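Excretory-secretory protein 2 (Ancylostoma ceylanicum, PDB 3NSW) is a netrin-like protein secreted by a hookworm that probably acts on the host as an immunomodulator. Local coordinates at residues 19-25 and 47-51. Residues are numbered along the deposited sequence.
Sequences INDVETV and DVPKT
A loop packs against a helix-to-strand connection beside helix 98-104 of the netrin-like fold: 47-51, which follows strand 37-45, lies against 19-25, where helix 16-20 hands over to strand 24-33. The CA atoms of Asn20 and Pro49 lie 5.3 Å apart, those of Val25 and Val48 6.7 Å. Val48 (phi/psi -139/148) and Lys50 (-128/162) are extended; between them a cis peptide bond precedes Pro49 (-70/-15), and this cis-proline kink presents the ring to two carbonyls, CG lying 3.3 Å from Ile19 O and 3.4 Å from Val22 O. Beside the proline, toward the protein interior, Ile19 (m, t) packs its CG2 3.7 Å from Val48 CB, and Val25 (t) sets its CG2 4.3 Å from Val48 CG2. Waters replace direct backbone hydrogen bonds, one linking Val25 N (3.0 Å) to Val48 O (2.8 Å), another donating to Glu23 O (2.7 Å) and accepting from Lys50 NZ (2.8 Å). On the solvent-exposed side, Lys50 (m, t, m, m) curls back and its NZ forms a 2.7 Å salt bridge with OE2 of Glu23 (t, p). Glu23 and Thr24 form a classic beta bulge opposite Cys81 of strand 75-82, while Val25 is backbone hydrogen-bonded to Tyr46, just after strand 37-45; on the buried side, helix 98-104 packs Leu103 against Ile19 and Leu104 against Val25 and Val48.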
loop_
_atom_site.group_PDB
_atom_site.type_symbol
_atom_site.label_atom_id
_atom_site.label_comp_id
_atom_site.label_asym_id
_atom_site.label_seq_id
_atom_site.Cartn_x
_atom_site.Cartn_y
_atom_site.Cartn_z
ATOM N N ILE A 19 -10.691 -1.805 -0.120
ATOM C CA ILE A 19 -10.513 -0.921 -1.268
ATOM C C ILE A 19 -11.356 0.354 -1.167
ATOM O O ILE A 19 -10.858 1.447 -1.423
ATOM C CB ILE A 19 -10.819 -1.655 -2.581
ATOM C CG1 ILE A 19 -9.737 -2.715 -2.846
ATOM C CG2 ILE A 19 -10.871 -0.669 -3.758
ATOM C CD1 ILE A 19 -10.161 -3.764 -3.862
ATOM N N ASN A 20 -12.624 0.211 -0.789
ATOM C CA ASN A 20 -13.525 1.364 -0.682
ATOM C C ASN A 20 -13.134 2.357 0.400
ATOM O O ASN A 20 -13.486 3.528 0.318
ATOM C CB ASN A 20 -14.964 0.904 -0.451
ATOM C CG ASN A 20 -15.572 0.281 -1.667
ATOM O OD1 ASN A 20 -15.025 0.354 -2.772
ATOM N ND2 ASN A 20 -16.745 -0.323 -1.487
ATOM N N ASP A 21 -12.401 1.893 1.408
ATOM C CA ASP A 21 -12.056 2.750 2.523
ATOM C C ASP A 21 -10.709 3.465 2.422
ATOM O O ASP A 21 -10.337 4.205 3.326
ATOM C CB ASP A 21 -12.129 1.997 3.834
ATOM C CG ASP A 21 -12.391 2.921 4.982
ATOM O OD1 ASP A 21 -13.271 3.788 4.820
ATOM O OD2 ASP A 21 -11.692 2.829 6.004
ATOM N N VAL A 22 -9.994 3.251 1.327
ATOM C CA VAL A 22 -8.744 3.982 1.093
ATOM C C VAL A 22 -8.905 4.979 -0.051
ATOM O O VAL A 22 -9.893 4.936 -0.781
ATOM C CB VAL A 22 -7.526 3.027 0.905
ATOM C CG1 VAL A 22 -7.282 2.233 2.190
ATOM C CG2 VAL A 22 -7.715 2.080 -0.290
ATOM N N GLU A 23 -7.957 5.900 -0.185
ATOM C CA GLU A 23 -8.004 6.859 -1.281
ATOM C C GLU A 23 -7.295 6.327 -2.534
ATOM O O GLU A 23 -7.762 6.548 -3.653
ATOM C CB GLU A 23 -7.408 8.198 -0.858
ATOM C CG GLU A 23 -7.688 9.331 -1.839
ATOM C CD GLU A 23 -9.166 9.477 -2.181
ATOM O OE1 GLU A 23 -10.021 9.424 -1.264
ATOM O OE2 GLU A 23 -9.474 9.644 -3.377
ATOM N N THR A 24 -6.172 5.643 -2.348
ATOM C CA THR A 24 -5.469 5.038 -3.482
ATOM C C THR A 24 -4.994 3.631 -3.142
ATOM O O THR A 24 -4.697 3.315 -1.986
ATOM C CB THR A 24 -4.248 5.865 -3.960
ATOM O OG1 THR A 24 -3.271 5.949 -2.917
ATOM C CG2 THR A 24 -4.654 7.272 -4.430
ATOM N N VAL A 25 -4.918 2.797 -4.164
ATOM C CA VAL A 25 -4.330 1.472 -4.038
ATOM C C VAL A 25 -3.228 1.407 -5.093
ATOM O O VAL A 25 -3.472 1.684 -6.267
ATOM C CB VAL A 25 -5.345 0.355 -4.306
ATOM C CG1 VAL A 25 -4.706 -0.990 -4.022
ATOM C CG2 VAL A 25 -6.605 0.542 -3.431
ATOM N N ASP A 47 -7.074 1.570 -10.618
ATOM C CA ASP A 47 -8.221 2.445 -10.829
ATOM C C ASP A 47 -9.388 2.131 -9.883
ATOM O O ASP A 47 -10.554 2.148 -10.284
ATOM C CB ASP A 47 -8.647 2.387 -12.299
ATOM C CG ASP A 47 -7.581 2.915 -13.230
ATOM O OD1 ASP A 47 -7.131 4.058 -13.025
ATOM O OD2 ASP A 47 -7.200 2.193 -14.173
ATOM N N VAL A 48 -9.045 1.855 -8.624
ATOM C CA VAL A 48 -10.001 1.545 -7.551
ATOM C C VAL A 48 -9.565 2.238 -6.248
ATOM O O VAL A 48 -8.357 2.404 -6.010
ATOM C CB VAL A 48 -10.134 0.014 -7.307
ATOM C CG1 VAL A 48 -10.797 -0.680 -8.490
ATOM C CG2 VAL A 48 -8.764 -0.624 -6.963
ATOM N N PRO A 49 -10.534 2.649 -5.394
ATOM C CA PRO A 49 -11.988 2.573 -5.564
ATOM C C PRO A 49 -12.501 3.530 -6.639
ATOM O O PRO A 49 -13.636 3.395 -7.090
ATOM C CB PRO A 49 -12.527 2.984 -4.185
ATOM C CG PRO A 49 -11.470 3.841 -3.611
ATOM C CD PRO A 49 -10.171 3.266 -4.104
ATOM N N LYS A 50 -11.664 4.487 -7.033
ATOM C CA LYS A 50 -12.005 5.416 -8.105
ATOM C C LYS A 50 -10.876 5.425 -9.131
ATOM O O LYS A 50 -9.761 4.977 -8.842
ATOM C CB LYS A 50 -12.238 6.830 -7.554
ATOM C CG LYS A 50 -13.164 6.902 -6.330
ATOM C CD LYS A 50 -13.389 8.335 -5.843
ATOM C CE LYS A 50 -12.129 8.963 -5.260
ATOM N NZ LYS A 50 -11.524 8.147 -4.163
ATOM N N THR A 51 -11.171 5.925 -10.328
ATOM C CA THR A 51 -10.163 6.075 -11.377
ATOM C C THR A 51 -8.947 6.814 -10.824
ATOM O O THR A 51 -9.088 7.790 -10.075
ATOM C CB THR A 51 -10.729 6.812 -12.611
ATOM O OG1 THR A 51 -11.869 6.100 -13.102
ATOM C CG2 THR A 51 -9.685 6.902 -13.722
HETATM O O HOH W 1 -7.997 6.376 -7.091
HETATM O O HOH W 2 -9.786 6.348 -5.357
HETATM O O HOH W 3 -6.119 4.032 -6.608
#